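Local coordinates for protein hydrolase, haloacid dehalogenase-like family (Streptococcus pneumoniae, PDB 2FI1) that probably hydrolyses an as yet unidentified substrate, as a metal-binding member of the haloacid dehalogenase-like family, at residues T31-I37 / L63-K69; M143-R147 / A170-D174; L17-T23 / L78-F84; D89-I94 / L184-I190. Residues are numbered along the deposited sequence.

Contact 1 of 4, residues T31-I37 / L63-K69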
# COMPACT_ATOMS: atom_id res chain seq x y z
N THR A 31 0.64 -22.20 -3.93
CA THR A 31 1.66 -22.70 -4.85
C THR A 31 2.56 -23.75 -4.17
O THR A 31 2.85 -24.79 -4.77
CB THR A 31 2.50 -21.54 -5.44
OG1 THR A 31 1.64 -20.54 -5.99
CG2 THR A 31 3.44 -22.04 -6.54
N LEU A 32 2.96 -23.51 -2.93
CA LEU A 32 3.69 -24.53 -2.15
C LEU A 32 2.93 -25.86 -2.09
O LEU A 32 3.54 -26.93 -2.20
CB LEU A 32 3.97 -24.04 -0.73
CG LEU A 32 5.05 -22.98 -0.56
CD1 LEU A 32 5.02 -22.50 0.88
CD2 LEU A 32 6.43 -23.51 -0.91
N ALA A 33 1.61 -25.78 -1.93
CA ALA A 33 0.79 -26.99 -1.80
C ALA A 33 0.84 -27.85 -3.06
O ALA A 33 0.71 -29.07 -2.98
CB ALA A 33 -0.64 -26.64 -1.44
N LEU A 34 1.04 -27.22 -4.22
CA LEU A 34 1.18 -27.95 -5.49
C LEU A 34 2.38 -28.89 -5.46
O LEU A 34 2.39 -29.91 -6.16
CB LEU A 34 1.35 -27.00 -6.67
CG LEU A 34 0.19 -26.07 -7.01
CD1 LEU A 34 0.63 -25.05 -8.04
CD2 LEU A 34 -1.01 -26.88 -7.51
N TYR A 35 3.39 -28.55 -4.66
CA TYR A 35 4.59 -29.37 -4.51
C TYR A 35 4.54 -30.26 -3.26
O TYR A 35 5.54 -30.88 -2.89
CB TYR A 35 5.83 -28.48 -4.46
CG TYR A 35 6.03 -27.63 -5.69
CD1 TYR A 35 6.92 -28.02 -6.69
CD2 TYR A 35 5.34 -26.44 -5.85
CE1 TYR A 35 7.11 -27.24 -7.83
CE2 TYR A 35 5.52 -25.65 -6.98
CZ TYR A 35 6.40 -26.05 -7.96
OH TYR A 35 6.58 -25.27 -9.08
N GLY A 36 3.37 -30.33 -2.62
CA GLY A 36 3.20 -31.14 -1.42
C GLY A 36 3.76 -30.52 -0.15
O GLY A 36 4.00 -31.22 0.84
N ILE A 37 3.97 -29.20 -0.17
CA ILE A 37 4.57 -28.50 0.95
C ILE A 37 3.54 -27.62 1.65
O ILE A 37 2.79 -26.90 1.00
CB ILE A 37 5.75 -27.64 0.49
CG1 ILE A 37 6.86 -28.54 -0.06
CG2 ILE A 37 6.28 -26.77 1.63
CD1 ILE A 37 7.95 -27.80 -0.76
N LEU A 63 12.27 -25.77 -5.99
CA LEU A 63 11.00 -26.16 -6.58
C LEU A 63 10.94 -25.65 -8.02
O LEU A 63 11.01 -24.44 -8.27
CB LEU A 63 9.83 -25.62 -5.75
CG LEU A 63 9.77 -26.10 -4.29
CD1 LEU A 63 8.48 -25.60 -3.64
CD2 LEU A 63 9.87 -27.63 -4.19
N GLU A 64 10.81 -26.59 -8.96
CA GLU A 64 10.89 -26.26 -10.38
C GLU A 64 9.66 -25.48 -10.84
O GLU A 64 8.54 -25.88 -10.57
CB GLU A 64 11.03 -27.55 -11.21
CG GLU A 64 11.24 -27.31 -12.71
CD GLU A 64 11.56 -28.59 -13.48
OE1 GLU A 64 11.07 -29.67 -13.10
OE2 GLU A 64 12.30 -28.50 -14.49
N ASN A 65 9.90 -24.36 -11.54
CA ASN A 65 8.83 -23.48 -12.06
C ASN A 65 8.01 -22.78 -10.97
O ASN A 65 6.91 -22.30 -11.24
CB ASN A 65 7.87 -24.24 -12.98
CG ASN A 65 8.57 -24.99 -14.10
OD1 ASN A 65 9.52 -24.48 -14.70
ND2 ASN A 65 8.11 -26.21 -14.38
N PHE A 66 8.54 -22.71 -9.74
CA PHE A 66 7.75 -22.19 -8.62
C PHE A 66 7.36 -20.73 -8.84
O PHE A 66 6.18 -20.38 -8.73
CB PHE A 66 8.49 -22.32 -7.30
CG PHE A 66 7.73 -21.75 -6.13
CD1 PHE A 66 6.87 -22.56 -5.39
CD2 PHE A 66 7.84 -20.40 -5.78
CE1 PHE A 66 6.15 -22.03 -4.32
CE2 PHE A 66 7.11 -19.88 -4.73
CZ PHE A 66 6.27 -20.69 -4.00
N LEU A 67 8.34 -19.89 -9.15
CA LEU A 67 8.08 -18.45 -9.28
C LEU A 67 7.01 -18.17 -10.32
O LEU A 67 6.09 -17.40 -10.09
CB LEU A 67 9.36 -17.67 -9.62
CG LEU A 67 9.18 -16.15 -9.78
CD1 LEU A 67 10.32 -15.40 -9.19
CD2 LEU A 67 8.96 -15.72 -11.23
N GLU A 68 7.14 -18.81 -11.48
CA GLU A 68 6.19 -18.59 -12.55
C GLU A 68 4.77 -18.94 -12.13
O GLU A 68 3.83 -18.19 -12.39
CB GLU A 68 6.59 -19.41 -13.78
CG GLU A 68 5.93 -18.93 -15.03
CD GLU A 68 6.48 -19.57 -16.29
OE1 GLU A 68 7.48 -20.33 -16.21
OE2 GLU A 68 5.91 -19.30 -17.36
N LYS A 69 4.61 -20.09 -11.48
CA LYS A 69 3.31 -20.54 -11.01
C LYS A 69 2.80 -19.65 -9.89
O LYS A 69 1.61 -19.32 -9.84
CB LYS A 69 3.38 -21.99 -10.54
CG LYS A 69 3.70 -22.99 -11.65
CD LYS A 69 3.92 -24.37 -11.06
CE LYS A 69 4.37 -25.37 -12.11
NZ LYS A 69 3.26 -25.75 -13.03

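Contact 2 of 4, residues M143-R147 / A170-D174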
# COMPACT_ATOMS: atom_id res chain seq x y z
N MET A 143 5.28 14.78 -3.75
CA MET A 143 4.51 15.36 -2.65
C MET A 143 4.57 16.90 -2.69
O MET A 143 3.58 17.54 -2.37
CB MET A 143 4.87 14.73 -1.28
CG MET A 143 4.10 13.35 -0.92
SD MET A 143 4.94 12.66 0.44
CE MET A 143 4.79 10.93 -0.01
N LEU A 144 5.68 17.48 -3.15
CA LEU A 144 5.74 18.94 -3.36
C LEU A 144 4.80 19.37 -4.48
O LEU A 144 4.20 20.44 -4.42
CB LEU A 144 7.17 19.39 -3.66
CG LEU A 144 8.12 19.34 -2.45
CD1 LEU A 144 9.57 19.49 -2.87
CD2 LEU A 144 7.75 20.39 -1.40
N TYR A 145 4.68 18.55 -5.52
CA TYR A 145 3.73 18.80 -6.59
C TYR A 145 2.31 18.88 -6.03
O TYR A 145 1.55 19.79 -6.37
CB TYR A 145 3.83 17.72 -7.68
CG TYR A 145 2.58 17.49 -8.50
CD1 TYR A 145 2.25 18.33 -9.55
CD2 TYR A 145 1.75 16.40 -8.25
CE1 TYR A 145 1.12 18.10 -10.32
CE2 TYR A 145 0.62 16.16 -9.01
CZ TYR A 145 0.30 17.01 -10.05
OH TYR A 145 -0.82 16.81 -10.82
N LEU A 146 1.94 17.91 -5.20
CA LEU A 146 0.61 17.92 -4.60
C LEU A 146 0.41 19.11 -3.66
O LEU A 146 -0.65 19.74 -3.66
CB LEU A 146 0.34 16.61 -3.84
CG LEU A 146 0.14 15.36 -4.69
CD1 LEU A 146 0.03 14.14 -3.79
CD2 LEU A 146 -1.06 15.49 -5.62
N ARG A 147 1.43 19.39 -2.87
CA ARG A 147 1.36 20.52 -1.93
C ARG A 147 1.12 21.84 -2.67
O ARG A 147 0.31 22.66 -2.22
CB ARG A 147 2.64 20.59 -1.10
CG ARG A 147 2.68 21.75 -0.12
CD ARG A 147 4.10 22.08 0.24
NE ARG A 147 4.41 21.61 1.57
CZ ARG A 147 4.30 22.34 2.68
NH1 ARG A 147 3.88 23.60 2.65
NH2 ARG A 147 4.61 21.79 3.84
N ALA A 170 10.70 15.74 3.87
CA ALA A 170 11.40 16.61 2.91
C ALA A 170 10.45 17.55 2.18
O ALA A 170 10.87 18.58 1.62
CB ALA A 170 12.17 15.77 1.93
N ALA A 171 9.16 17.21 2.18
CA ALA A 171 8.14 18.06 1.59
C ALA A 171 7.52 19.02 2.60
O ALA A 171 6.60 19.76 2.26
CB ALA A 171 7.05 17.18 0.96
N GLY A 172 8.00 18.99 3.84
CA GLY A 172 7.51 19.85 4.91
C GLY A 172 6.19 19.43 5.53
O GLY A 172 5.51 20.24 6.15
N LEU A 173 5.84 18.15 5.40
CA LEU A 173 4.56 17.65 5.89
C LEU A 173 4.78 16.75 7.10
O LEU A 173 5.81 16.10 7.23
CB LEU A 173 3.84 16.89 4.78
CG LEU A 173 3.59 17.68 3.50
CD1 LEU A 173 3.19 16.77 2.36
CD2 LEU A 173 2.53 18.74 3.76
N ASP A 174 3.78 16.70 7.98
CA ASP A 174 3.80 15.72 9.05
C ASP A 174 3.64 14.32 8.46
O ASP A 174 3.11 14.15 7.36
CB ASP A 174 2.68 15.99 10.05
CG ASP A 174 2.97 17.17 10.97
OD1 ASP A 174 4.03 17.83 10.81
OD2 ASP A 174 2.13 17.42 11.85

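Contact 3 of 4, residues L17-T23 / L78-F84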
# COMPACT_ATOMS: atom_id res chain seq x y z
N LEU A 17 -2.91 1.07 2.69
CA LEU A 17 -4.33 0.85 2.36
C LEU A 17 -4.60 -0.56 1.86
O LEU A 17 -5.60 -1.18 2.22
CB LEU A 17 -4.79 1.86 1.32
CG LEU A 17 -4.74 3.32 1.76
CD1 LEU A 17 -5.17 4.17 0.61
CD2 LEU A 17 -5.61 3.57 2.97
N LEU A 18 -3.69 -1.05 1.02
CA LEU A 18 -3.83 -2.37 0.38
C LEU A 18 -2.94 -3.38 1.09
O LEU A 18 -1.74 -3.16 1.22
CB LEU A 18 -3.42 -2.27 -1.08
CG LEU A 18 -3.52 -3.55 -1.91
CD1 LEU A 18 -4.97 -3.88 -2.19
CD2 LEU A 18 -2.71 -3.40 -3.18
N ASP A 19 -3.55 -4.48 1.55
CA ASP A 19 -2.80 -5.57 2.17
C ASP A 19 -2.31 -6.50 1.05
O ASP A 19 -2.80 -7.62 0.87
CB ASP A 19 -3.69 -6.30 3.17
CG ASP A 19 -2.92 -7.23 4.09
OD1 ASP A 19 -1.71 -7.44 3.87
OD2 ASP A 19 -3.55 -7.75 5.04
N ASN A 20 -1.33 -6.02 0.28
CA ASN A 20 -0.80 -6.81 -0.82
C ASN A 20 -0.11 -8.08 -0.32
O ASN A 20 -0.09 -9.08 -1.03
CB ASN A 20 0.16 -6.00 -1.69
CG ASN A 20 1.30 -5.43 -0.91
OD1 ASN A 20 1.14 -4.40 -0.24
ND2 ASN A 20 2.47 -6.06 -0.99
N TYR A 21 0.46 -8.05 0.88
CA TYR A 21 1.12 -9.26 1.37
C TYR A 21 0.12 -10.36 1.68
O TYR A 21 0.48 -11.53 1.65
CB TYR A 21 2.08 -8.95 2.53
CG TYR A 21 3.27 -8.14 2.06
CD1 TYR A 21 4.17 -8.67 1.15
CD2 TYR A 21 3.47 -6.85 2.51
CE1 TYR A 21 5.25 -7.92 0.69
CE2 TYR A 21 4.55 -6.10 2.06
CZ TYR A 21 5.43 -6.64 1.16
OH TYR A 21 6.50 -5.90 0.72
N GLU A 22 -1.14 -10.01 1.94
CA GLU A 22 -2.14 -11.05 2.18
C GLU A 22 -2.47 -11.83 0.91
O GLU A 22 -2.52 -13.07 0.92
CB GLU A 22 -3.43 -10.47 2.79
CG GLU A 22 -4.50 -11.50 3.14
CD GLU A 22 -4.02 -12.53 4.14
OE1 GLU A 22 -3.10 -12.22 4.91
OE2 GLU A 22 -4.58 -13.65 4.12
N THR A 23 -2.71 -11.13 -0.19
CA THR A 23 -2.99 -11.80 -1.44
C THR A 23 -1.77 -12.59 -1.93
O THR A 23 -1.89 -13.70 -2.45
CB THR A 23 -3.50 -10.82 -2.53
OG1 THR A 23 -2.80 -9.58 -2.44
CG2 THR A 23 -5.00 -10.57 -2.38
N LEU A 78 -5.24 -11.23 -7.02
CA LEU A 78 -5.41 -9.79 -7.20
C LEU A 78 -6.62 -9.43 -8.07
O LEU A 78 -6.92 -8.25 -8.23
CB LEU A 78 -4.14 -9.16 -7.77
CG LEU A 78 -3.02 -8.96 -6.74
CD1 LEU A 78 -1.72 -8.66 -7.44
CD2 LEU A 78 -3.39 -7.86 -5.75
N GLU A 79 -7.32 -10.43 -8.61
CA GLU A 79 -8.65 -10.16 -9.17
C GLU A 79 -9.59 -9.66 -8.07
O GLU A 79 -10.57 -8.97 -8.35
CB GLU A 79 -9.23 -11.40 -9.84
CG GLU A 79 -8.45 -11.84 -11.07
CD GLU A 79 -8.90 -13.20 -11.59
OE1 GLU A 79 -9.99 -13.68 -11.20
OE2 GLU A 79 -8.14 -13.78 -12.39
N HIS A 80 -9.29 -10.01 -6.82
CA HIS A 80 -10.03 -9.53 -5.66
C HIS A 80 -9.05 -9.07 -4.59
O HIS A 80 -8.80 -9.78 -3.62
CB HIS A 80 -10.94 -10.64 -5.12
CG HIS A 80 -11.95 -11.11 -6.11
ND1 HIS A 80 -13.14 -10.46 -6.33
CD2 HIS A 80 -11.93 -12.15 -6.97
CE1 HIS A 80 -13.83 -11.09 -7.26
NE2 HIS A 80 -13.11 -12.12 -7.67
N PRO A 81 -8.49 -7.86 -4.78
CA PRO A 81 -7.50 -7.38 -3.81
C PRO A 81 -8.12 -7.19 -2.43
O PRO A 81 -9.34 -7.02 -2.31
CB PRO A 81 -7.03 -6.05 -4.40
CG PRO A 81 -7.55 -5.99 -5.80
CD PRO A 81 -8.75 -6.87 -5.84
N ILE A 82 -7.28 -7.22 -1.40
CA ILE A 82 -7.72 -7.14 -0.02
C ILE A 82 -7.16 -5.88 0.63
O ILE A 82 -5.94 -5.71 0.68
CB ILE A 82 -7.25 -8.40 0.75
CG1 ILE A 82 -7.87 -9.65 0.11
CG2 ILE A 82 -7.62 -8.34 2.23
CD1 ILE A 82 -7.33 -10.95 0.63
N LEU A 83 -8.03 -5.00 1.09
CA LEU A 83 -7.61 -3.81 1.85
C LEU A 83 -7.27 -4.21 3.27
O LEU A 83 -7.73 -5.25 3.75
CB LEU A 83 -8.73 -2.77 1.88
CG LEU A 83 -9.19 -2.21 0.54
CD1 LEU A 83 -10.39 -1.30 0.77
CD2 LEU A 83 -8.05 -1.49 -0.16
N PHE A 84 -6.50 -3.38 3.97
CA PHE A 84 -6.40 -3.56 5.42
C PHE A 84 -7.76 -3.38 6.05
O PHE A 84 -8.59 -2.60 5.55
CB PHE A 84 -5.35 -2.63 6.02
CG PHE A 84 -3.95 -3.12 5.84
CD1 PHE A 84 -3.46 -4.14 6.65
CD2 PHE A 84 -3.14 -2.64 4.82
CE1 PHE A 84 -2.18 -4.62 6.46
CE2 PHE A 84 -1.88 -3.13 4.64
CZ PHE A 84 -1.39 -4.10 5.47
O HOH W 1 -4.42 -7.31 -1.71
O HOH W 2 -6.26 -7.30 5.51

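Contact 4 of 4, residues D89-I94 / L184-I190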
# COMPACT_ATOMS: atom_id res chain seq x y z
N ASP A 89 -13.94 2.60 5.99
CA ASP A 89 -14.58 3.38 7.06
C ASP A 89 -13.73 4.58 7.50
O ASP A 89 -14.25 5.63 7.84
CB ASP A 89 -14.86 2.53 8.29
CG ASP A 89 -16.04 1.59 8.12
OD1 ASP A 89 -16.97 1.89 7.33
OD2 ASP A 89 -16.07 0.55 8.83
N LEU A 90 -12.41 4.41 7.54
CA LEU A 90 -11.54 5.52 7.92
C LEU A 90 -11.54 6.60 6.85
O LEU A 90 -11.63 7.78 7.16
CB LEU A 90 -10.12 5.05 8.24
CG LEU A 90 -9.13 6.17 8.60
CD1 LEU A 90 -9.64 6.99 9.77
CD2 LEU A 90 -7.75 5.61 8.91
N LEU A 91 -11.44 6.18 5.59
CA LEU A 91 -11.51 7.15 4.50
C LEU A 91 -12.82 7.96 4.58
O LEU A 91 -12.83 9.17 4.42
CB LEU A 91 -11.37 6.45 3.15
CG LEU A 91 -10.03 5.76 2.90
CD1 LEU A 91 -10.07 5.03 1.57
CD2 LEU A 91 -8.85 6.72 2.94
N GLU A 92 -13.91 7.26 4.88
CA GLU A 92 -15.21 7.93 4.98
C GLU A 92 -15.29 8.91 6.16
O GLU A 92 -15.76 10.03 6.00
CB GLU A 92 -16.33 6.91 5.08
CG GLU A 92 -17.75 7.50 5.02
CD GLU A 92 -18.02 8.31 3.75
OE1 GLU A 92 -17.34 8.12 2.72
OE2 GLU A 92 -18.94 9.16 3.79
N ASP A 93 -14.79 8.49 7.33
CA ASP A 93 -14.83 9.38 8.48
C ASP A 93 -14.05 10.66 8.20
O ASP A 93 -14.45 11.74 8.59
CB ASP A 93 -14.28 8.69 9.73
CG ASP A 93 -15.22 7.65 10.31
OD1 ASP A 93 -16.45 7.73 10.07
OD2 ASP A 93 -14.75 6.75 11.03
N ILE A 94 -12.91 10.54 7.53
CA ILE A 94 -12.12 11.72 7.18
C ILE A 94 -12.83 12.60 6.15
O ILE A 94 -12.87 13.83 6.28
CB ILE A 94 -10.71 11.29 6.66
CG1 ILE A 94 -9.87 10.76 7.83
CG2 ILE A 94 -10.01 12.43 5.96
CD1 ILE A 94 -8.60 10.04 7.39
N LEU A 184 -3.78 4.30 13.68
CA LEU A 184 -3.92 5.58 13.02
C LEU A 184 -5.16 6.32 13.54
O LEU A 184 -5.10 7.51 13.81
CB LEU A 184 -3.98 5.40 11.51
CG LEU A 184 -4.16 6.67 10.67
CD1 LEU A 184 -3.14 7.72 11.02
CD2 LEU A 184 -4.07 6.32 9.20
N ARG A 185 -6.26 5.60 13.71
CA ARG A 185 -7.45 6.20 14.33
C ARG A 185 -7.14 6.76 15.71
O ARG A 185 -7.58 7.84 16.06
CB ARG A 185 -8.57 5.18 14.46
CG ARG A 185 -9.29 4.87 13.17
CD ARG A 185 -10.47 3.95 13.41
NE ARG A 185 -11.32 3.81 12.23
CZ ARG A 185 -12.23 4.69 11.84
NH1 ARG A 185 -12.40 5.84 12.47
NH2 ARG A 185 -12.95 4.43 10.76
N GLN A 186 -6.38 6.01 16.51
CA GLN A 186 -6.03 6.45 17.87
C GLN A 186 -5.23 7.75 17.84
O GLN A 186 -5.47 8.65 18.65
CB GLN A 186 -5.28 5.34 18.61
CG GLN A 186 -4.83 5.67 20.04
CD GLN A 186 -5.97 5.82 21.03
OE1 GLN A 186 -6.21 6.92 21.56
NE2 GLN A 186 -6.66 4.72 21.33
N VAL A 187 -4.30 7.87 16.91
CA VAL A 187 -3.50 9.09 16.78
C VAL A 187 -4.36 10.27 16.31
O VAL A 187 -4.10 11.42 16.69
CB VAL A 187 -2.28 8.84 15.85
CG1 VAL A 187 -1.60 10.13 15.47
CG2 VAL A 187 -1.31 7.88 16.53
N LEU A 188 -5.37 9.99 15.50
CA LEU A 188 -6.24 11.03 14.93
C LEU A 188 -7.51 11.34 15.75
O LEU A 188 -8.25 12.26 15.40
CB LEU A 188 -6.67 10.63 13.51
CG LEU A 188 -5.57 10.49 12.45
CD1 LEU A 188 -6.19 10.01 11.14
CD2 LEU A 188 -4.84 11.79 12.25
N ASP A 189 -7.76 10.57 16.81
CA ASP A 189 -8.98 10.70 17.61
C ASP A 189 -10.25 10.51 16.76
O ASP A 189 -11.26 11.19 16.99
CB ASP A 189 -9.06 12.08 18.31
CG ASP A 189 -7.93 12.34 19.30
OD1 ASP A 189 -7.50 11.41 19.99
OD2 ASP A 189 -7.53 13.52 19.39
N ILE A 190 -10.23 9.62 15.77
CA ILE A 190 -11.37 9.54 14.84
C ILE A 190 -11.92 8.14 14.70
O ILE A 190 -13.15 7.97 14.52
CB ILE A 190 -11.01 10.12 13.47
CG1 ILE A 190 -12.27 10.41 12.65
CG2 ILE A 190 -10.05 9.19 12.74
CD1 ILE A 190 -11.98 11.23 11.43
OXT ILE A 190 -11.18 7.15 14.74

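Contact 1 of 4, residues T31-I37 / L63-K69
T31, in the last turns of helix 20-34, sets CG2 over one face of the F66 ring, 3.5 Å from F66 CE1; T31 CG2 also lies 4.0 Å from K69 CB, and T31 OG1 bonds to A27 O and N73 ND2. One residue on, L32 CD2 touches both F66 CE1 (3.7 Å) and L63 CD1 (4.0 Å). Y35 follows and reaches furthest across. L63 CB stands over its ring, 4.0 Å from the Y35 centroid in a CH-pi contact, Y35 CE2 meets F66 CD1 at 3.7 Å, and Y35 OH donates a short 2.5 Å hydrogen bond to E64 O, inside the type II turn L63-F66 that leads into helix 66-77. G36, at positive phi, is the C-prime residue of a Schellman motif, which turns the chain so that I37 CD1 rests 3.7 Å from L63 CD1. Two helices of the all-helical insert, probably the cap domain, are thus joined mainly by apolar packing, with one hydrogen bond, from the Y35 hydroxyl to the backbone of the turn.

Contact 2 of 4, residues M143-R147 / A170-D174
This is a helix-to-turn contact in the Rossmann-like core: helix 141-149 packs against the turn that ends helix 162-170 and leads into strand 174-177. Its apolar part is small and close. A171 CB lies 4.0 Å from M143 CB and 4.0 Å from L144 CD2, and the small alanine lets the backbones approach to 5.6 Å between L144 CA and A171 CA. L173 extends the patch, its CD1 4.5 Å from M143 CB. The polar part belongs to R147, one turn further along the helix. R147 NE donates to A171 O at 2.9 Å, and R147 NH2 adds a weak bond to the same A171 O at 3.3 Å, so the arginine binds a carbonyl just past the C-terminal end of helix 162-170. G172 closes helix 162-170 with a Schellman motif at positive phi, a conformation that favours glycine; a beta carbon here would also fall 2.9 Å from R147 NH2, a clash. On the sheet side, M143 and L173 both rest on V157 of strand 155-159 and I10 of strand 8-11. L146 reaches F102 and V104 of strand 100-104, while D174 pairs its backbone with V157, bringing the chain back into the parallel sheet.

Contact 3 of 4, residues L17-T23 / L78-F84
The two backbones pass each other antiparallel and meet at a single beta bridge, L18 with L83, a non-hydrogen-bonded pair with its CA atoms 4.3 Å apart. It is flanked by F84 N to L17 O (3.0 Å) and D19 N to I82 O (2.8 Å). These are the two linkers joining the Rossmann-like core to the helical insert, as in HAD enzymes with a cap between the first two core strands. D19 then N-caps helix 20-34, weakly, through OD1 to E22 N (3.3 Å); OD1 also bonds Y45 of helix 41-50. Among the side chains, F84 turns a ring face to D19, whose CB stands 3.8 Å from the ring centroid in a CH-pi contact. L18 CD1 packs on P81 CB at 3.7 Å, and I82 CD1 touches both E22 CG and T23 CG2 at 3.8 Å. One water joins I82 N (2.9 Å) to T23 OG1 (2.9 Å); a second donates to D19 OD2 at 2.8 Å and to L83 O at 3.1 Å.

Contact 4 of 4, residues D89-I94 / L184-I190
R185 lays one face of its guanidinium over the CB of L90, with R185 NH2 3.8 Å from that carbon, and so bridges two neighbouring helices in one helical layer of the Rossmann-like alpha/beta core. The helical segments 89-94 and 184-188 run nearly parallel, at 19°, but their axes come no closer than 12.1 Å, so long side chains and the chain's own C-terminus fill the space between. On its edge the guanidinium meets D93: both R185 NH1 and R185 NH2 donate to D93 OD2 at 2.9 Å, forming a salt bridge. The same arginine serves the end of the chain. Helix 181-188 ends at L188; D189, at positive phi, turns the backbone, and I190 N bonds back to R185 O at 3.2 Å. The last residue is thereby folded towards helix 87-96, and its side chain enters the apolar seam: I190 CG2 lies 3.7 Å from L90 CD1, and I190 CD1 3.8 Å from D93 CB. Deeper in, L90 CD2 touches L184 CD2 at 3.8 Å, and both leucines rest on W11 of strand 8-11, which ties the helix pair to the middle of the sheet. D93, R185 and the terminal carboxylate make a three-member salt-bridge network, completed by R185 NH1 to I190 OXT at 2.9 Å.

Overall arrangement
Contact 3 is the passage between the two parts of the molecule. Contact 1 lies wholly inside the loop that contact 3 closes, about 21 Å away between centres, at the far end of the helical insert; both use helix 20-34. In the core, contact 2 is nested inside the loop closed by contact 4, their centres about 21 Å apart. Contacts 1 and 2 are the most distant pair, about 43 Å between centres. The calcium ion, held by D12, G14 and D160, marks the probable active site. The side chains of F84 in contact 3, M143 in contact 2 and L184 in contact 4 lie about 8, 10 and 13 Å from it; contact 3 comes nearest of these, so the linkers run close to the metal site without F84 being a ligand.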